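Local coordinates for protein putative D-tyrosyl-tRNA(Tyr) deacylase 2 (PDB 1TC5) that probably removes D-amino acids such as D-tyrosine from mischarged tRNA, acting as a homodimeric hydrolase of the D-aminoacyl-tRNA deacylase family, at residues A[22-27]-A[173-179]; A[35-39]-A[71-76]; A[90-96]-A[165-171]. All coordinates share one frame; numbering follows the deposited sequence.

Contact 1 of 3, residues A[22-27]-A[173-179]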
loop_
_atom_site.group_PDB
_atom_site.type_symbol
_atom_site.label_atom_id
_atom_site.label_comp_id
_atom_site.label_asym_id
_atom_site.label_seq_id
_atom_site.Cartn_x
_atom_site.Cartn_y
_atom_site.Cartn_z
ATOM N N HIS A 22 -7.985 -4.243 -9.902
ATOM C CA HIS A 22 -9.196 -3.580 -10.389
ATOM C C HIS A 22 -9.286 -2.189 -9.751
ATOM O O HIS A 22 -9.290 -2.061 -8.525
ATOM C CB HIS A 22 -10.481 -4.363 -10.037
ATOM C CG HIS A 22 -10.372 -5.827 -10.274
ATOM N ND1 HIS A 22 -10.526 -6.393 -11.521
ATOM C CD2 HIS A 22 -10.106 -6.850 -9.424
ATOM C CE1 HIS A 22 -10.351 -7.701 -11.428
ATOM N NE2 HIS A 22 -10.100 -8.005 -10.169
ATOM N N LEU A 23 -9.376 -1.160 -10.585
ATOM C CA LEU A 23 -9.428 0.213 -10.120
ATOM C C LEU A 23 -10.705 0.902 -10.632
ATOM O O LEU A 23 -10.979 0.921 -11.807
ATOM C CB LEU A 23 -8.157 0.976 -10.548
ATOM C CG LEU A 23 -8.037 2.437 -10.084
ATOM C CD1 LEU A 23 -7.988 2.527 -8.593
ATOM C CD2 LEU A 23 -6.808 3.123 -10.700
ATOM N N LEU A 24 -11.464 1.470 -9.710
ATOM C CA LEU A 24 -12.682 2.197 -9.999
ATOM C C LEU A 24 -12.342 3.558 -10.603
ATOM O O LEU A 24 -11.579 4.345 -10.022
ATOM C CB LEU A 24 -13.472 2.381 -8.714
ATOM C CG LEU A 24 -14.859 3.010 -8.793
ATOM C CD1 LEU A 24 -15.879 2.018 -9.366
ATOM C CD2 LEU A 24 -15.269 3.469 -7.422
ATOM N N VAL A 25 -12.920 3.836 -11.774
ATOM C CA VAL A 25 -12.575 5.044 -12.530
ATOM C C VAL A 25 -13.696 6.085 -12.668
ATOM O O VAL A 25 -13.413 7.204 -13.066
ATOM C CB VAL A 25 -12.041 4.698 -13.935
ATOM C CG1 VAL A 25 -10.710 3.943 -13.809
ATOM C CG2 VAL A 25 -13.070 3.903 -14.737
ATOM N N ASN A 26 -14.943 5.733 -12.358
ATOM C CA ASN A 26 -16.070 6.682 -12.484
ATOM C C ASN A 26 -16.816 7.003 -11.166
ATOM O O ASN A 26 -17.920 7.530 -11.173
ATOM C CB ASN A 26 -17.066 6.223 -13.569
ATOM C CG ASN A 26 -17.862 4.994 -13.166
ATOM O OD1 ASN A 26 -17.586 4.383 -12.157
ATOM N ND2 ASN A 26 -18.853 4.623 -13.979
ATOM N N ASN A 27 -16.225 6.651 -10.041
ATOM C CA ASN A 27 -16.828 6.859 -8.708
ATOM C C ASN A 27 -18.071 5.985 -8.423
ATOM O O ASN A 27 -18.676 6.098 -7.364
ATOM C CB ASN A 27 -17.170 8.339 -8.439
ATOM C CG ASN A 27 -15.981 9.131 -8.008
ATOM O OD1 ASN A 27 -14.975 8.572 -7.553
ATOM N ND2 ASN A 27 -16.089 10.440 -8.111
ATOM N N THR A 173 -8.448 7.996 -12.267
ATOM C CA THR A 173 -8.996 9.297 -12.636
ATOM C C THR A 173 -8.637 10.239 -11.508
ATOM O O THR A 173 -9.021 9.987 -10.355
ATOM C CB THR A 173 -10.523 9.146 -12.792
ATOM O OG1 THR A 173 -10.794 8.178 -13.823
ATOM C CG2 THR A 173 -11.188 10.445 -13.294
ATOM N N PHE A 174 -7.859 11.275 -11.819
ATOM C CA PHE A 174 -7.432 12.230 -10.819
ATOM C C PHE A 174 -8.631 12.888 -10.143
ATOM O O PHE A 174 -9.568 13.326 -10.819
ATOM C CB PHE A 174 -6.584 13.334 -11.448
ATOM C CG PHE A 174 -5.835 14.155 -10.426
ATOM C CD1 PHE A 174 -4.743 13.616 -9.769
ATOM C CD2 PHE A 174 -6.258 15.432 -10.089
ATOM C CE1 PHE A 174 -4.047 14.345 -8.817
ATOM C CE2 PHE A 174 -5.578 16.168 -9.125
ATOM C CZ PHE A 174 -4.466 15.626 -8.495
ATOM N N GLY A 175 -8.583 12.976 -8.815
ATOM C CA GLY A 175 -9.625 13.636 -8.035
ATOM C C GLY A 175 -10.779 12.705 -7.709
ATOM O O GLY A 175 -11.647 13.085 -6.947
ATOM N N ASN A 176 -10.809 11.495 -8.287
ATOM C CA ASN A 176 -11.859 10.527 -7.965
ATOM C C ASN A 176 -11.503 9.708 -6.726
ATOM O O ASN A 176 -10.368 9.701 -6.262
ATOM C CB ASN A 176 -12.172 9.573 -9.155
ATOM C CG ASN A 176 -13.172 10.159 -10.146
ATOM O OD1 ASN A 176 -13.393 11.370 -10.176
ATOM N ND2 ASN A 176 -13.772 9.300 -10.977
ATOM N N ARG A 177 -12.512 9.029 -6.189
ATOM C CA ARG A 177 -12.338 8.030 -5.137
ATOM C C ARG A 177 -11.775 6.767 -5.781
ATOM O O ARG A 177 -12.345 6.254 -6.730
ATOM C CB ARG A 177 -13.686 7.743 -4.472
ATOM C CG ARG A 177 -13.673 6.661 -3.393
ATOM C CD ARG A 177 -14.958 6.620 -2.554
ATOM N NE ARG A 177 -16.128 6.306 -3.377
ATOM C CZ ARG A 177 -16.403 5.110 -3.915
ATOM N NH1 ARG A 177 -15.626 4.052 -3.697
ATOM N NH2 ARG A 177 -17.483 4.960 -4.662
ATOM N N GLN A 178 -10.661 6.279 -5.250
ATOM C CA GLN A 178 -9.877 5.208 -5.887
ATOM C C GLN A 178 -10.271 3.829 -5.311
ATOM O O GLN A 178 -9.473 3.127 -4.640
ATOM C CB GLN A 178 -8.382 5.487 -5.711
ATOM C CG GLN A 178 -7.921 6.883 -6.155
ATOM C CD GLN A 178 -8.123 7.122 -7.639
ATOM O OE1 GLN A 178 -7.825 6.250 -8.475
ATOM N NE2 GLN A 178 -8.657 8.290 -7.973
ATOM N N GLY A 179 -11.523 3.451 -5.564
ATOM C CA GLY A 179 -11.986 2.116 -5.234
ATOM C C GLY A 179 -11.054 1.066 -5.839
ATOM O O GLY A 179 -10.675 1.153 -6.999
HETATM O O HOH W 1 -9.815 6.101 -10.499
HETATM O O HOH W 2 -13.404 6.372 -9.056
HETATM O O HOH W 3 -14.547 12.341 -6.721
#
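The antiparallel pairing of strands 20-24 and 180-184 ends in this contact, where L24 meets G179 and the loop 25-27 after the strand is received by the curled connection 173-179. L24 N gives a nearly straight bond to G179 O (2.8 Å, 177° at the hydrogen). Beyond it side chains take over. T173 OG1 donates in the carbonyl plane to a lone pair of V25 O, 2.9 Å away, and is also hydrogen-bonded to N147 ND2. The amides of N27 and N176 are stacked, their planes 27° apart and their CG atoms 3.7 Å from each other. With CG of N27 turned anti to its carbonyl carbon (chi1 -81°), OD1 points at the neighbouring backbone and accepts R177 N at 2.9 Å, again in plane on a lone pair; a water links N27 ND2 to G175 O.

Residues 173-176 form a type II turn, with G175 at the positive phi usual for its third position. Q178 folds back, bent at chi2, and closes this turn from inside: NE2 donates to T173 O at 2.9 Å and to N176 O. T173 O is thus held from opposite faces of its plane, by NE2 and by N176 N. A second water joins Q178 OE1, T173 N and L24 O, while the methyl L23 CD1 lies 3.7 Å from Q178 OE1. At the outer side the guanidinium of R177 passes L24 CD2, and its NH1 is hydrogen-bonded to E185 O of the second subunit.

Apart from the leucine methyls and the R177 guanidinium, amides, a hydroxyl and waters satisfy backbone groups, which implies that the irregular connection holds its shape through directional bonds and carries R177 to the dimer partner.

Contact 2 of 3, residues A[35-39]-A[71-76]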
loop_
_atom_site.group_PDB
_atom_site.type_symbol
_atom_site.label_atom_id
_atom_site.label_comp_id
_atom_site.label_asym_id
_atom_site.label_seq_id
_atom_site.Cartn_x
_atom_site.Cartn_y
_atom_site.Cartn_z
ATOM N N GLY A 35 -3.164 -6.905 -14.985
ATOM C CA GLY A 35 -2.602 -8.173 -14.544
ATOM C C GLY A 35 -1.304 -7.978 -13.782
ATOM O O GLY A 35 -1.122 -6.990 -13.062
ATOM N N ARG A 36 -0.389 -8.925 -13.960
ATOM C CA ARG A 36 0.821 -8.952 -13.175
ATOM C C ARG A 36 1.723 -7.780 -13.511
ATOM O O ARG A 36 1.906 -7.417 -14.671
ATOM C CB ARG A 36 1.593 -10.241 -13.365
ATOM C CG ARG A 36 2.773 -10.372 -12.387
ATOM C CD ARG A 36 3.231 -11.796 -12.216
ATOM N NE ARG A 36 4.039 -12.193 -13.346
ATOM C CZ ARG A 36 3.805 -13.209 -14.184
ATOM N NH1 ARG A 36 2.750 -14.004 -14.086
ATOM N NH2 ARG A 36 4.668 -13.425 -15.146
ATOM N N GLY A 37 2.289 -7.202 -12.472
ATOM C CA GLY A 37 3.215 -6.094 -12.640
ATOM C C GLY A 37 3.386 -5.334 -11.348
ATOM O O GLY A 37 3.601 -5.944 -10.299
ATOM N N VAL A 38 3.305 -4.016 -11.424
ATOM C CA VAL A 38 3.489 -3.150 -10.258
ATOM C C VAL A 38 2.347 -2.144 -10.096
ATOM O O VAL A 38 1.926 -1.497 -11.069
ATOM C CB VAL A 38 4.820 -2.408 -10.365
ATOM C CG1 VAL A 38 4.967 -1.375 -9.235
ATOM C CG2 VAL A 38 5.986 -3.406 -10.383
ATOM N N MET A 39 1.836 -2.039 -8.870
ATOM C CA MET A 39 0.891 -0.997 -8.485
ATOM C C MET A 39 1.640 0.146 -7.803
ATOM O O MET A 39 2.345 -0.057 -6.798
ATOM C CB MET A 39 -0.195 -1.531 -7.562
ATOM C CG MET A 39 -1.262 -0.477 -7.220
ATOM S SD MET A 39 -2.736 -1.085 -6.439
ATOM C CE MET A 39 -2.030 -1.469 -4.810
ATOM N N PHE A 71 11.572 -5.760 -7.972
ATOM C CA PHE A 71 10.679 -6.895 -7.710
ATOM C C PHE A 71 11.149 -8.243 -8.290
ATOM O O PHE A 71 11.811 -8.300 -9.324
ATOM C CB PHE A 71 9.246 -6.590 -8.180
ATOM C CG PHE A 71 8.630 -5.402 -7.470
ATOM C CD1 PHE A 71 8.237 -5.498 -6.158
ATOM C CD2 PHE A 71 8.507 -4.171 -8.113
ATOM C CE1 PHE A 71 7.725 -4.372 -5.465
ATOM C CE2 PHE A 71 7.979 -3.067 -7.459
ATOM C CZ PHE A 71 7.602 -3.160 -6.121
ATOM N N THR A 72 10.744 -9.316 -7.610
ATOM C CA THR A 72 11.205 -10.685 -7.855
ATOM C C THR A 72 10.108 -11.591 -8.418
ATOM O O THR A 72 10.335 -12.779 -8.652
ATOM C CB THR A 72 11.717 -11.317 -6.525
ATOM O OG1 THR A 72 10.697 -11.230 -5.526
ATOM C CG2 THR A 72 12.912 -10.513 -5.930
ATOM N N HIS A 73 8.933 -11.027 -8.683
ATOM C CA HIS A 73 7.769 -11.829 -9.066
ATOM C C HIS A 73 7.412 -11.803 -10.561
ATOM O O HIS A 73 6.475 -12.455 -10.996
ATOM C CB HIS A 73 6.606 -11.295 -8.257
ATOM C CG HIS A 73 5.991 -10.050 -8.826
ATOM N ND1 HIS A 73 5.765 -8.929 -8.076
ATOM C CD2 HIS A 73 5.542 -9.754 -10.067
ATOM C CE1 HIS A 73 5.166 -8.015 -8.815
ATOM N NE2 HIS A 73 5.006 -8.495 -10.020
ATOM N N PHE A 74 8.127 -11.029 -11.354
ATOM C CA PHE A 74 7.771 -10.858 -12.779
ATOM C C PHE A 74 7.903 -12.120 -13.632
ATOM O O PHE A 74 7.116 -12.336 -14.575
ATOM C CB PHE A 74 8.618 -9.768 -13.444
ATOM C CG PHE A 74 8.469 -8.396 -12.852
ATOM C CD1 PHE A 74 7.335 -8.016 -12.138
ATOM C CD2 PHE A 74 9.470 -7.458 -13.043
ATOM C CE1 PHE A 74 7.229 -6.760 -11.647
ATOM C CE2 PHE A 74 9.358 -6.203 -12.537
ATOM C CZ PHE A 74 8.255 -5.851 -11.840
ATOM N N SER A 75 8.902 -12.937 -13.301
ATOM C CA SER A 75 9.327 -14.055 -14.135
ATOM C C SER A 75 9.331 -15.392 -13.382
ATOM O O SER A 75 10.407 -15.952 -13.082
ATOM C CB SER A 75 10.748 -13.765 -14.639
ATOM O OG SER A 75 10.821 -12.488 -15.244
ATOM N N PRO A 76 8.146 -15.937 -13.115
ATOM C CA PRO A 76 8.035 -17.197 -12.360
ATOM C C PRO A 76 8.767 -18.382 -13.015
ATOM O O PRO A 76 9.148 -19.323 -12.336
ATOM C CB PRO A 76 6.511 -17.427 -12.262
ATOM C CG PRO A 76 5.885 -16.552 -13.302
ATOM C CD PRO A 76 6.831 -15.408 -13.524
#
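The guanidinium of R36 has the ring of P76 over one face, with CG 3.6 Å above the plane and displaced toward the rim, and F74 O at its edge. NH2 gives F74 O a bond of 2.7 Å, approaching from above the carbonyl plane, and NE adds a weak one to the same oxygen. The bend of the arginine chain at chi3 (78°) turns this end toward the backbone of F74. Nearer the strand, CG of R36 lies obliquely beside the H73 ring, 3.7 Å from CD2, and the ring stands almost perpendicular to the guanidinium (85°). H73 presents its edge to G37, placing NE2 2.9 Å from G37 O.

The F74 ring also comes in edge-on: G37 O and V38 CG2 both lie near its plane, with CZ 3.6 Å from the methyl. V38 CG2 touches F71 as well, 3.5 Å from CD2, so one methyl touches both phenyl rings; V38 CG1 also reaches F71 CE2. F71 carries on to L15 and A17 of strand 10-18, and its ring meets that of H190 at about a right angle.

Aromatic groups pack around the start of the strand, while the arginine grips the loop further out. This is the packing of segment 71-76, part of the long connection from helix 55-67 to strand 93-98, against the beginning of central strand 37-45 in the mixed sheet of this DTD-family subunit.

Contact 3 of 3, residues A[90-96]-A[165-171]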
loop_
_atom_site.group_PDB
_atom_site.type_symbol
_atom_site.label_atom_id
_atom_site.label_comp_id
_atom_site.label_asym_id
_atom_site.label_seq_id
_atom_site.Cartn_x
_atom_site.Cartn_y
_atom_site.Cartn_z
ATOM N N PRO A 90 9.202 -5.795 -20.332
ATOM C CA PRO A 90 8.276 -4.865 -21.006
ATOM C C PRO A 90 6.796 -5.216 -20.965
ATOM O O PRO A 90 5.996 -4.302 -21.184
ATOM C CB PRO A 90 8.737 -4.878 -22.483
ATOM C CG PRO A 90 9.701 -6.057 -22.621
ATOM C CD PRO A 90 10.235 -6.327 -21.243
ATOM N N GLU A 91 6.450 -6.477 -20.724
ATOM C CA GLU A 91 5.070 -6.944 -20.756
ATOM C C GLU A 91 4.328 -6.845 -19.432
ATOM O O GLU A 91 3.118 -7.044 -19.406
ATOM C CB GLU A 91 5.031 -8.390 -21.225
ATOM C CG GLU A 91 5.408 -8.555 -22.689
ATOM C CD GLU A 91 4.929 -9.883 -23.245
ATOM O OE1 GLU A 91 3.705 -10.016 -23.507
ATOM O OE2 GLU A 91 5.767 -10.789 -23.412
ATOM N N MET A 92 5.049 -6.563 -18.348
ATOM C CA MET A 92 4.419 -6.351 -17.055
ATOM C C MET A 92 3.492 -5.123 -17.146
ATOM O O MET A 92 3.771 -4.170 -17.876
ATOM C CB MET A 92 5.471 -6.145 -15.954
ATOM C CG MET A 92 6.314 -7.383 -15.576
ATOM S SD MET A 92 5.360 -8.819 -14.923
ATOM C CE MET A 92 5.238 -9.838 -16.399
ATOM N N ASP A 93 2.385 -5.192 -16.420
ATOM C CA ASP A 93 1.406 -4.125 -16.336
ATOM C C ASP A 93 1.812 -3.177 -15.215
ATOM O O ASP A 93 2.485 -3.568 -14.275
ATOM C CB ASP A 93 0.001 -4.711 -16.078
ATOM C CG ASP A 93 -0.604 -5.352 -17.293
ATOM O OD1 ASP A 93 0.054 -5.461 -18.356
ATOM O OD2 ASP A 93 -1.767 -5.791 -17.295
ATOM N N ILE A 94 1.417 -1.921 -15.350
ATOM C CA ILE A 94 1.599 -0.907 -14.309
ATOM C C ILE A 94 0.230 -0.275 -14.068
ATOM O O ILE A 94 -0.482 0.098 -15.018
ATOM C CB ILE A 94 2.675 0.155 -14.718
ATOM C CG1 ILE A 94 4.021 -0.529 -14.997
ATOM C CG2 ILE A 94 2.867 1.198 -13.616
ATOM C CD1 ILE A 94 5.003 0.351 -15.759
ATOM N N LEU A 95 -0.131 -0.203 -12.796
ATOM C CA LEU A 95 -1.365 0.393 -12.324
ATOM C C LEU A 95 -0.997 1.549 -11.411
ATOM O O LEU A 95 -0.382 1.329 -10.396
ATOM C CB LEU A 95 -2.170 -0.641 -11.531
ATOM C CG LEU A 95 -3.480 -0.142 -10.928
ATOM C CD1 LEU A 95 -4.388 0.423 -11.992
ATOM C CD2 LEU A 95 -4.196 -1.265 -10.177
ATOM N N ILE A 96 -1.392 2.761 -11.793
ATOM C CA ILE A 96 -0.984 4.000 -11.117
ATOM C C ILE A 96 -2.211 4.555 -10.433
ATOM O O ILE A 96 -3.263 4.741 -11.078
ATOM C CB ILE A 96 -0.449 5.052 -12.148
ATOM C CG1 ILE A 96 0.715 4.476 -12.949
ATOM C CG2 ILE A 96 -0.016 6.303 -11.443
ATOM C CD1 ILE A 96 1.044 5.249 -14.205
ATOM N N TYR A 165 -1.135 -10.283 -17.937
ATOM C CA TYR A 165 -0.521 -8.987 -18.201
ATOM C C TYR A 165 -0.482 -8.758 -19.723
ATOM O O TYR A 165 -0.567 -9.718 -20.513
ATOM C CB TYR A 165 0.905 -8.948 -17.614
ATOM C CG TYR A 165 1.740 -10.153 -18.030
ATOM C CD1 TYR A 165 2.395 -10.174 -19.261
ATOM C CD2 TYR A 165 1.842 -11.269 -17.214
ATOM C CE1 TYR A 165 3.125 -11.270 -19.671
ATOM C CE2 TYR A 165 2.587 -12.382 -17.612
ATOM C CZ TYR A 165 3.210 -12.371 -18.859
ATOM O OH TYR A 165 3.953 -13.447 -19.277
ATOM N N ASN A 166 -0.364 -7.496 -20.140
ATOM C CA ASN A 166 -0.341 -7.139 -21.564
ATOM C C ASN A 166 0.244 -5.738 -21.817
ATOM O O ASN A 166 -0.278 -4.955 -22.593
ATOM C CB ASN A 166 -1.735 -7.255 -22.196
ATOM C CG ASN A 166 -1.690 -7.216 -23.722
ATOM O OD1 ASN A 166 -2.622 -6.720 -24.382
ATOM N ND2 ASN A 166 -0.601 -7.714 -24.287
ATOM N N SER A 167 1.350 -5.441 -21.146
ATOM C CA SER A 167 2.075 -4.182 -21.316
ATOM C C SER A 167 1.188 -2.958 -21.053
ATOM O O SER A 167 1.331 -1.928 -21.708
ATOM C CB SER A 167 2.741 -4.087 -22.701
ATOM O OG SER A 167 3.626 -5.153 -22.961
ATOM N N ARG A 168 0.300 -3.060 -20.066
ATOM C CA ARG A 168 -0.664 -1.987 -19.785
ATOM C C ARG A 168 -0.082 -0.918 -18.901
ATOM O O ARG A 168 0.821 -1.174 -18.113
ATOM C CB ARG A 168 -1.940 -2.549 -19.165
ATOM C CG ARG A 168 -2.670 -3.427 -20.145
ATOM C CD ARG A 168 -4.002 -3.925 -19.687
ATOM N NE ARG A 168 -3.823 -5.179 -18.998
ATOM C CZ ARG A 168 -4.121 -6.380 -19.465
ATOM N NH1 ARG A 168 -4.738 -6.581 -20.629
ATOM N NH2 ARG A 168 -3.809 -7.415 -18.711
ATOM N N VAL A 169 -0.576 0.303 -19.074
ATOM C CA VAL A 169 -0.332 1.387 -18.132
ATOM C C VAL A 169 -1.733 1.939 -17.814
ATOM O O VAL A 169 -2.303 2.727 -18.588
ATOM C CB VAL A 169 0.608 2.480 -18.719
ATOM C CG1 VAL A 169 0.717 3.648 -17.768
ATOM C CG2 VAL A 169 1.969 1.921 -19.026
ATOM N N ILE A 170 -2.282 1.449 -16.703
ATOM C CA ILE A 170 -3.593 1.817 -16.217
ATOM C C ILE A 170 -3.388 2.875 -15.160
ATOM O O ILE A 170 -2.463 2.778 -14.378
ATOM C CB ILE A 170 -4.341 0.595 -15.606
ATOM C CG1 ILE A 170 -4.349 -0.604 -16.562
ATOM C CG2 ILE A 170 -5.754 0.989 -15.221
ATOM C CD1 ILE A 170 -4.912 -0.321 -17.978
ATOM N N SER A 171 -4.245 3.891 -15.160
ATOM C CA SER A 171 -4.140 4.989 -14.209
ATOM C C SER A 171 -5.512 5.464 -13.719
ATOM O O SER A 171 -6.502 5.500 -14.468
ATOM C CB SER A 171 -3.337 6.144 -14.828
ATOM O OG SER A 171 -3.856 6.497 -16.095
HETATM O O HOH W 4 3.355 -1.681 -18.691
#
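Charge and hydrogen bonding centre on D93, whose carboxylate faces the bend 166-168. OD1 takes two backbone N-H groups from opposite faces: N166 N at 2.7 Å on the syn side, and R168 N at 3.0 Å from well above the plane. OD2 forms a salt bridge with R168 NE (2.7 Å), with a weaker bond from NH2, the guanidinium being turned 78° from the carboxylate; G35 N, just before strand 37-45, also donates to OD2. Five N-H donors would probably favour the ionised form of this buried acid. S167 ties in the residues leading into strand 93-98, through N to E91 O and OG to P90 O (3.1 Å).

Backbone bonds zip the strands together: I94 N to R168 O, I170 N to I94 O (2.8 Å) and I96 N to I170 O. Segments 93-96 and 169-171 run parallel, their directions 14° apart. Their connection, an elaborated beta-alpha-beta crossover, includes the small sheet 105-107/110-112 and helix 119-136; 169-171 is the outermost strand of the mixed sheet within the chain. I96, V169 and S171 lie on the face that touches this helix, I96 CD1 and V169 CG1 meeting at 3.9 Å. On the other face L95 CD1 packs on I170 CG2 at 3.6 Å, and I170 continues to V32 of strand 31-34.

The aromatic contact lies just before the strands begin. M92, bent at chi2 and chi3, sets CE over the centre of the Y165 ring, 3.7 Å from the centroid, in a CH-pi contact; its sulfur sits farther above the same face. E91 CB touches Y165 CD1.

Overall arrangement
Contacts 2 and 3 share the mixed sheet and lie close, about 10 Å between centres, because strands 37-45 and 93-98 are neighbours: R36 O probably accepts D93 N, and F74 packs on M92 SD. Contact 1 belongs to the antiparallel sheet, yet L23 CD2 reaches L95 CD1 of contact 3 at 3.8 Å. All three are partly buried, with exposed residues at their edges. Contact 3 lies deepest, its strand part buried, and combines regular strand pairing with a buried carboxylate. Contacts 1 and 2 are centred about 13 and 14 Å from the chain centre; contact 2 relies on rings and one arginine without strand pairing, while contact 1 is water-rich and alone touches the second subunit.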